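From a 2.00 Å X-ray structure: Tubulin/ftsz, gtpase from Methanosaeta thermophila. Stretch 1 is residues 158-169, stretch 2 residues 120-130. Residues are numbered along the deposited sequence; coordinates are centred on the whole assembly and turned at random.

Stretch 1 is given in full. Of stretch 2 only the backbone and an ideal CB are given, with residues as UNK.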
ATOM      1  N   PHE A 158      12.391  -0.429  -7.784  1.00 22.50           N
ATOM      2  CA  PHE A 158      12.095   0.484  -8.890  1.00 30.53           C
ATOM      3  C   PHE A 158      10.671   1.028  -8.889  1.00 29.47           C
ATOM      4  O   PHE A 158      10.420   2.150  -9.354  1.00 30.29           O
ATOM      5  CB  PHE A 158      12.417  -0.158 -10.224  1.00 34.77           C
ATOM      6  CG  PHE A 158      13.878  -0.402 -10.410  1.00 35.17           C
ATOM      7  CD1 PHE A 158      14.759   0.665 -10.512  1.00 39.54           C
ATOM      8  CD2 PHE A 158      14.363  -1.687 -10.505  1.00 42.09           C
ATOM      9  CE1 PHE A 158      16.112   0.446 -10.683  1.00 41.32           C
ATOM     10  CE2 PHE A 158      15.712  -1.915 -10.690  1.00 50.17           C
ATOM     11  CZ  PHE A 158      16.585  -0.847 -10.783  1.00 44.12           C
ATOM     12  N   CYS A 159       9.734   0.220  -8.414  1.00 24.08           N
ATOM     13  CA  CYS A 159       8.350   0.679  -8.331  1.00 18.87           C
ATOM     14  C   CYS A 159       8.224   1.817  -7.332  1.00 18.95           C
ATOM     15  O   CYS A 159       7.595   2.846  -7.615  1.00 26.31           O
ATOM     16  CB  CYS A 159       7.422  -0.457  -7.919  1.00 35.80           C
ATOM     17  SG  CYS A 159       5.708   0.098  -7.727  1.00 28.40           S
ATOM     18  N   LEU A 160       8.808   1.634  -6.152  1.00 20.78           N
ATOM     19  CA  LEU A 160       8.755   2.673  -5.121  1.00 25.01           C
ATOM     20  C   LEU A 160       9.365   3.990  -5.614  1.00 31.23           C
ATOM     21  O   LEU A 160       8.863   5.083  -5.305  1.00 25.55           O
ATOM     22  CB  LEU A 160       9.428   2.201  -3.828  1.00 26.98           C
ATOM     23  CG  LEU A 160       8.637   1.157  -3.028  1.00 33.15           C
ATOM     24  CD1 LEU A 160       9.523   0.490  -1.969  1.00 30.97           C
ATOM     25  CD2 LEU A 160       7.392   1.806  -2.392  1.00 25.45           C
ATOM     26  N   ARG A 161      10.450   3.884  -6.382  1.00 29.23           N
ATOM     27  CA  ARG A 161      11.050   5.068  -6.988  1.00 34.72           C
ATOM     28  C   ARG A 161      10.086   5.790  -7.911  1.00 34.28           C
ATOM     29  O   ARG A 161       9.923   7.007  -7.802  1.00 39.81           O
ATOM     30  CB  ARG A 161      12.339   4.721  -7.740  1.00 33.61           C
ATOM     31  CG  ARG A 161      13.513   4.462  -6.820  1.00 45.20           C
ATOM     32  CD  ARG A 161      14.700   3.826  -7.544  1.00 54.68           C
ATOM     33  NE  ARG A 161      15.317   4.719  -8.522  1.00 56.35           N
ATOM     34  CZ  ARG A 161      16.499   4.493  -9.083  1.00 54.09           C
ATOM     35  NH1 ARG A 161      17.189   3.414  -8.750  1.00 53.70           N
ATOM     36  NH2 ARG A 161      16.997   5.346  -9.964  1.00 57.91           N
ATOM     37  N   GLU A 162       9.429   5.055  -8.801  1.00 34.77           N
ATOM     38  CA  GLU A 162       8.469   5.685  -9.704  1.00 39.51           C
ATOM     39  C   GLU A 162       7.281   6.329  -8.996  1.00 36.98           C
ATOM     40  O   GLU A 162       6.796   7.369  -9.442  1.00 37.89           O
ATOM     41  CB  GLU A 162       7.957   4.695 -10.746  1.00 40.58           C
ATOM     42  CG  GLU A 162       8.980   4.304 -11.779  1.00 49.81           C
ATOM     43  CD  GLU A 162       8.502   3.169 -12.654  1.00 54.21           C
ATOM     44  OE1 GLU A 162       7.302   2.823 -12.584  1.00 52.21           O
ATOM     45  OE2 GLU A 162       9.321   2.642 -13.429  1.00 62.01           O
ATOM     46  N   MET A 163       6.827   5.712  -7.902  1.00 34.37           N
ATOM     47  CA  MET A 163       5.706   6.228  -7.108  1.00 36.33           C
ATOM     48  C   MET A 163       6.015   7.614  -6.559  1.00 37.50           C
ATOM     49  O   MET A 163       5.210   8.531  -6.665  1.00 40.25           O
ATOM     50  CB  MET A 163       5.400   5.293  -5.928  1.00 36.01           C
ATOM     51  CG  MET A 163       4.530   4.076  -6.236  1.00 37.45           C
ATOM     52  SD  MET A 163       2.935   4.474  -6.982  1.00 40.84           S
ATOM     53  CE  MET A 163       2.157   2.887  -6.817  1.00 34.43           C
ATOM     54  N   ILE A 164       7.194   7.751  -5.972  1.00 37.92           N
ATOM     55  CA  ILE A 164       7.663   9.027  -5.469  1.00 37.48           C
ATOM     56  C   ILE A 164       7.783  10.034  -6.605  1.00 37.40           C
ATOM     57  O   ILE A 164       7.336  11.181  -6.493  1.00 37.77           O
ATOM     58  CB  ILE A 164       9.029   8.861  -4.794  1.00 46.60           C
ATOM     59  CG1 ILE A 164       8.903   7.991  -3.547  1.00 47.87           C
ATOM     60  CG2 ILE A 164       9.639  10.207  -4.442  1.00 50.40           C
ATOM     61  CD1 ILE A 164      10.243   7.598  -3.005  1.00 55.72           C
ATOM     62  N   GLU A 165       8.372   9.579  -7.705  1.00 37.55           N
ATOM     63  CA  GLU A 165       8.585  10.404  -8.888  1.00 42.66           C
ATOM     64  C   GLU A 165       7.289  10.972  -9.467  1.00 38.09           C
ATOM     65  O   GLU A 165       7.253  12.084  -9.968  1.00 35.85           O
ATOM     66  CB  GLU A 165       9.342   9.594  -9.944  1.00 50.85           C
ATOM     67  CG  GLU A 165      10.810   9.394  -9.581  1.00 62.83           C
ATOM     68  CD  GLU A 165      11.624   8.708 -10.670  1.00 70.69           C
ATOM     69  OE1 GLU A 165      11.032   7.985 -11.504  1.00 71.10           O
ATOM     70  OE2 GLU A 165      12.865   8.883 -10.675  1.00 73.68           O
ATOM     71  N   VAL A 166       6.216  10.206  -9.400  1.00 38.71           N
ATOM     72  CA  VAL A 166       4.979  10.627 -10.043  1.00 43.08           C
ATOM     73  C   VAL A 166       4.212  11.655  -9.188  1.00 41.75           C
ATOM     74  O   VAL A 166       3.215  12.232  -9.628  1.00 45.67           O
ATOM     75  CB  VAL A 166       4.103   9.401 -10.394  1.00 41.91           C
ATOM     76  CG1 VAL A 166       3.373   8.901  -9.158  1.00 40.69           C
ATOM     77  CG2 VAL A 166       3.134   9.729 -11.509  1.00 43.62           C
ATOM     78  N   GLU A 167       4.723  11.909  -7.983  1.00 31.68           N
ATOM     79  CA  GLU A 167       4.225  12.964  -7.099  1.00 35.17           C
ATOM     80  C   GLU A 167       2.738  12.836  -6.760  1.00 37.62           C
ATOM     81  O   GLU A 167       1.962  13.781  -6.899  1.00 38.08           O
ATOM     82  CB  GLU A 167       4.496  14.346  -7.706  1.00 48.27           C
ATOM     83  CG  GLU A 167       5.939  14.808  -7.596  1.00 61.83           C
ATOM     84  CD  GLU A 167       6.178  16.159  -8.254  1.00 73.85           C
ATOM     85  OE1 GLU A 167       5.313  16.606  -9.044  1.00 79.70           O
ATOM     86  OE2 GLU A 167       7.235  16.772  -7.980  1.00 73.11           O
ATOM     87  N   ALA A 168       2.363  11.668  -6.269  1.00 34.87           N
ATOM     88  CA  ALA A 168       1.033  11.456  -5.729  1.00 37.63           C
ATOM     89  C   ALA A 168       0.930  12.156  -4.378  1.00 40.64           C
ATOM     90  O   ALA A 168       1.892  12.756  -3.925  1.00 40.85           O
ATOM     91  CB  ALA A 168       0.769   9.985  -5.586  1.00 35.43           C
ATOM     92  N   ASP A 169      -0.225  12.074  -3.725  1.00 37.90           N
ATOM     93  CA  ASP A 169      -0.360  12.636  -2.390  1.00 34.88           C
ATOM     94  C   ASP A 169       0.032  11.619  -1.331  1.00 38.77           C
ATOM     95  O   ASP A 169      -0.814  11.026  -0.663  1.00 48.69           O
ATOM     96  CB  ASP A 169      -1.784  13.142  -2.162  1.00 30.51           C
ATOM     97  CG  ASP A 169      -2.198  14.156  -3.201  1.00 43.05           C
ATOM     98  OD1 ASP A 169      -1.680  15.296  -3.151  1.00 50.36           O
ATOM     99  OD2 ASP A 169      -3.002  13.808  -4.090  1.00 43.72           O
ATOM    100  N   UNK A 120       1.661  -0.624 -13.930  1.00 28.71           N
ATOM    101  CA  UNK A 120       0.462   0.136 -14.275  1.00 24.73           C
ATOM    102  C   UNK A 120       0.267   1.315 -13.332  1.00 24.02           C
ATOM    103  O   UNK A 120      -0.115   2.400 -13.747  1.00 30.10           O
ATOM    104  CB  UNK A 120      -0.771  -0.770 -14.243  1.00 24.73           C
ATOM    105  N   UNK A 121       0.470   1.076 -12.045  1.00 25.85           N
ATOM    106  CA  UNK A 121       0.000   2.019 -11.036  1.00 24.05           C
ATOM    107  C   UNK A 121       0.660   3.395 -11.101  1.00 23.34           C
ATOM    108  O   UNK A 121      -0.034   4.406 -11.104  1.00 23.56           O
ATOM    109  CB  UNK A 121       0.228   1.422  -9.646  1.00 24.05           C
ATOM    110  N   UNK A 122       2.000   3.445 -11.166  1.00 30.37           N
ATOM    111  CA  UNK A 122       2.605   4.772 -11.317  1.00 26.34           C
ATOM    112  C   UNK A 122       2.199   5.433 -12.620  1.00 27.53           C
ATOM    113  O   UNK A 122       2.037   6.656 -12.631  1.00 33.34           O
ATOM    114  CB  UNK A 122       4.130   4.672 -11.245  1.00 26.34           C
ATOM    115  N   UNK A 123       2.038   4.646 -13.686  1.00 27.47           N
ATOM    116  CA  UNK A 123       1.629   5.194 -14.981  1.00 29.43           C
ATOM    117  C   UNK A 123       0.228   5.747 -14.916  1.00 31.49           C
ATOM    118  O   UNK A 123      -0.055   6.834 -15.438  1.00 34.40           O
ATOM    119  CB  UNK A 123       1.717   4.127 -16.074  1.00 29.43           C
ATOM    120  N   UNK A 124      -0.646   4.989 -14.259  1.00 28.34           N
ATOM    121  CA  UNK A 124      -2.050   5.354 -14.123  1.00 26.72           C
ATOM    122  C   UNK A 124      -2.204   6.596 -13.249  1.00 27.95           C
ATOM    123  O   UNK A 124      -3.054   7.445 -13.495  1.00 30.02           O
ATOM    124  CB  UNK A 124      -2.850   4.189 -13.536  1.00 26.72           C
ATOM    125  N   UNK A 125      -1.383   6.705 -12.219  1.00 24.52           N
ATOM    126  CA  UNK A 125      -1.475   7.866 -11.338  1.00 30.83           C
ATOM    127  C   UNK A 125      -1.070   9.122 -12.117  1.00 31.95           C
ATOM    128  O   UNK A 125      -1.712  10.177 -12.005  1.00 28.44           O
ATOM    129  CB  UNK A 125      -0.593   7.684 -10.101  1.00 30.83           C
ATOM    130  N   UNK A 126      -0.027   8.999 -12.928  1.00 26.80           N
ATOM    131  CA  UNK A 126       0.411  10.123 -13.736  1.00 28.68           C
ATOM    132  C   UNK A 126      -0.741  10.666 -14.564  1.00 34.60           C
ATOM    133  O   UNK A 126      -0.990  11.871 -14.608  1.00 34.90           O
ATOM    134  CB  UNK A 126       1.573   9.713 -14.643  1.00 28.68           C
ATOM    135  N   UNK A 127      -1.437   9.764 -15.237  1.00 30.42           N
ATOM    136  CA  UNK A 127      -2.540  10.159 -16.089  1.00 29.63           C
ATOM    137  C   UNK A 127      -3.712  10.718 -15.289  1.00 26.87           C
ATOM    138  O   UNK A 127      -4.335  11.700 -15.686  1.00 29.38           O
ATOM    139  CB  UNK A 127      -3.002   8.967 -16.929  1.00 29.63           C
ATOM    140  N   UNK A 128      -3.980  10.112 -14.138  1.00 28.54           N
ATOM    141  CA  UNK A 128      -5.087  10.542 -13.279  1.00 33.42           C
ATOM    142  C   UNK A 128      -4.899  11.962 -12.741  1.00 37.15           C
ATOM    143  O   UNK A 128      -5.868  12.739 -12.648  1.00 33.35           O
ATOM    144  CB  UNK A 128      -5.243   9.569 -12.109  1.00 33.42           C
ATOM    145  N   UNK A 129      -3.659  12.296 -12.382  1.00 32.00           N
ATOM    146  CA  UNK A 129      -3.348  13.622 -11.849  1.00 34.26           C
ATOM    147  C   UNK A 129      -3.636  14.703 -12.874  1.00 35.79           C
ATOM    148  O   UNK A 129      -4.039  15.798 -12.508  1.00 34.67           O
ATOM    149  CB  UNK A 129      -1.884  13.695 -11.409  1.00 34.26           C
ATOM    150  N   UNK A 130      -3.395  14.395 -14.148  1.00 41.55           N
ATOM    151  CA  UNK A 130      -3.739  15.303 -15.241  1.00 45.08           C
ATOM    152  C   UNK A 130      -5.243  15.518 -15.355  1.00 46.72           C
ATOM    153  O   UNK A 130      -5.695  16.632 -15.554  1.00 50.30           O
ATOM    154  CB  UNK A 130      -3.193  14.763 -16.564  1.00 45.08           C
TER

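The helix of stretch 1 and that of stretch 2 run nearly parallel, their directions 7° apart and their axes 9.2 Å apart at closest approach. Every position of stretch 2 has helical phi/psi, so the direction of CA-to-CB is the main discriminator.

Position 120 has nothing of stretch 1 within 5.5 Å of its ideal CB, so this contact sets no preference; it is F120. At 121 the bond points sideways, and the ideal CB lies 3.7 Å from M163 CE, which favours a small or slim residue. It is S121, whose CB packs 3.8 Å from M163 CE while its OG bonds elsewhere in the structure.

Position 122 points toward stretch 1. Its CA is 5.4 Å from that of M163, and its ideal CB is 3.9 Å from E162 CB and 4.4 Å from M163 N. A compact apolar group fits: alanine, valine or proline. Phi of -63° permits proline, and the backbone N has no bond to the preceding turn, where the helix kinks. The residue is P122; its CG lies 4.0 Å from M163 SD, 4.4 Å from C159 SG and 3.7 Å from E162 OE1.

Positions 123 and 124 point away and sideways, with no neighbour near the ideal CB; many residues would do, and they are L123 and M124.

Position 125 points toward V166 CG1, 4.3 Å from the ideal CB, with A168 CB at 5.2 Å. The apolar surroundings suit leucine, isoleucine, valine or methionine. I125 sets CG2 3.8 Å from V166 CG1 and 4.1 Å from A168 CB, and CD1 3.8 Å from M163 SD.

At 126 the ideal CB is already 3.5 Å from V166 CG2, but CA-to-CB points sideways, so a longer chain can lead past the valine; several polar types are plausible. It is H126 (chi1 t), with V166 CG2 at its ring edge. A water 2.7 Å from H126 ND1 donates to V166 O at 3.0 Å.

Positions 127 and 128 have no near neighbour in stretch 1. They are E127 and L128.

Position 129 points toward stretch 1 with open space at its CB. Beyond lie the carbonyls of V166 and E167, where E167 leaves the helix with positive phi, and the E167 carboxylate. A long donor, lysine or arginine, is indicated. K129 NZ donates to V166 O at 3.2 Å and weakly to E167 O at 3.3 Å; E167 OE1, 4.1 Å from K129 NZ, is beyond a salt bridge.

Position 130 is out of reach. K130 instead forms a salt bridge, NZ to E127 OE2, at 2.9 Å.

Stretch 2 120-130: FSPLMIHELKK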
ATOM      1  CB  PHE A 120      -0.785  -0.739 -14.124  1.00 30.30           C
ATOM      2  CG  PHE A 120      -1.111  -1.591 -15.317  1.00 30.05           C
ATOM      3  CD1 PHE A 120      -0.116  -2.254 -16.032  1.00 25.83           C
ATOM      4  CD2 PHE A 120      -2.442  -1.759 -15.697  1.00 30.60           C
ATOM      5  CE1 PHE A 120      -0.445  -3.052 -17.129  1.00 27.99           C
ATOM      6  CE2 PHE A 120      -2.789  -2.546 -16.781  1.00 29.25           C
ATOM      7  CZ  PHE A 120      -1.783  -3.200 -17.508  1.00 31.59           C
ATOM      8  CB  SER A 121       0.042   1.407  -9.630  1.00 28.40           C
ATOM      9  OG  SER A 121      -0.843   0.294  -9.553  1.00 29.05           O
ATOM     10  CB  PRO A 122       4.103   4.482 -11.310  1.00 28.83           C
ATOM     11  CG  PRO A 122       4.223   3.182 -10.560  1.00 30.27           C
ATOM     12  CD  PRO A 122       3.012   2.400 -10.923  1.00 30.03           C
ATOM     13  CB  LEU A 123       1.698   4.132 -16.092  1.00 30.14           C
ATOM     14  CG  LEU A 123       3.102   3.592 -16.360  1.00 31.36           C
ATOM     15  CD1 LEU A 123       3.212   2.589 -17.535  1.00 30.87           C
ATOM     16  CD2 LEU A 123       3.934   4.767 -16.606  1.00 33.55           C
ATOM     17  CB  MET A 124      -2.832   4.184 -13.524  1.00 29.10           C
ATOM     18  CG  MET A 124      -4.332   4.211 -13.827  1.00 34.72           C
ATOM     19  SD  MET A 124      -5.169   2.742 -13.191  1.00 51.80           S
ATOM     20  CE  MET A 124      -3.967   1.494 -13.601  1.00 32.20           C
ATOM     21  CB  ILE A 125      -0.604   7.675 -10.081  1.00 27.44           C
ATOM     22  CG1 ILE A 125      -1.229   6.606  -9.186  1.00 28.83           C
ATOM     23  CG2 ILE A 125      -0.408   8.991  -9.342  1.00 26.01           C
ATOM     24  CD1 ILE A 125      -0.274   6.044  -8.147  1.00 33.82           C
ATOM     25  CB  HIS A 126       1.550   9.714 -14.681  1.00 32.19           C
ATOM     26  CG  HIS A 126       2.071  10.854 -15.509  1.00 31.06           C
ATOM     27  ND1 HIS A 126       2.669  11.966 -14.951  1.00 35.24           N
ATOM     28  CD2 HIS A 126       2.003  11.092 -16.840  1.00 28.74           C
ATOM     29  CE1 HIS A 126       2.991  12.817 -15.908  1.00 34.48           C
ATOM     30  NE2 HIS A 126       2.602  12.309 -17.063  1.00 37.11           N
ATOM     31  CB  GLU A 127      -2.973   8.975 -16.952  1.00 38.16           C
ATOM     32  CG  GLU A 127      -1.939   8.591 -17.998  1.00 42.96           C
ATOM     33  CD  GLU A 127      -1.576   9.774 -18.896  1.00 56.00           C
ATOM     34  OE1 GLU A 127      -2.500  10.516 -19.321  1.00 53.75           O
ATOM     35  OE2 GLU A 127      -0.372   9.967 -19.169  1.00 61.69           O
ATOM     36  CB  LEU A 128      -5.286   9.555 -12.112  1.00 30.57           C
ATOM     37  CG  LEU A 128      -5.847   8.181 -12.493  1.00 35.14           C
ATOM     38  CD1 LEU A 128      -5.781   7.219 -11.318  1.00 35.65           C
ATOM     39  CD2 LEU A 128      -7.271   8.295 -13.036  1.00 44.26           C
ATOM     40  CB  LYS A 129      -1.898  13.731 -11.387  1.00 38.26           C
ATOM     41  CG  LYS A 129      -1.595  13.077 -10.061  1.00 40.02           C
ATOM     42  CD  LYS A 129      -0.135  13.275  -9.729  1.00 46.77           C
ATOM     43  CE  LYS A 129       0.187  14.755  -9.603  1.00 47.67           C
ATOM     44  NZ  LYS A 129       1.627  15.029  -9.895  1.00 53.16           N
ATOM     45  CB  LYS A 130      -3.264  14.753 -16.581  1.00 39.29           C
ATOM     46  CG  LYS A 130      -1.782  14.650 -16.760  1.00 43.71           C
ATOM     47  CD  LYS A 130      -1.520  14.045 -18.137  1.00 46.89           C
ATOM     48  CE  LYS A 130      -0.124  13.528 -18.277  1.00 48.60           C
ATOM     49  NZ  LYS A 130       0.017  12.779 -19.558  1.00 54.79           N
TER
HETATM   50  O   HOH W   1       3.146  13.097 -12.517  1.00 43.09           O
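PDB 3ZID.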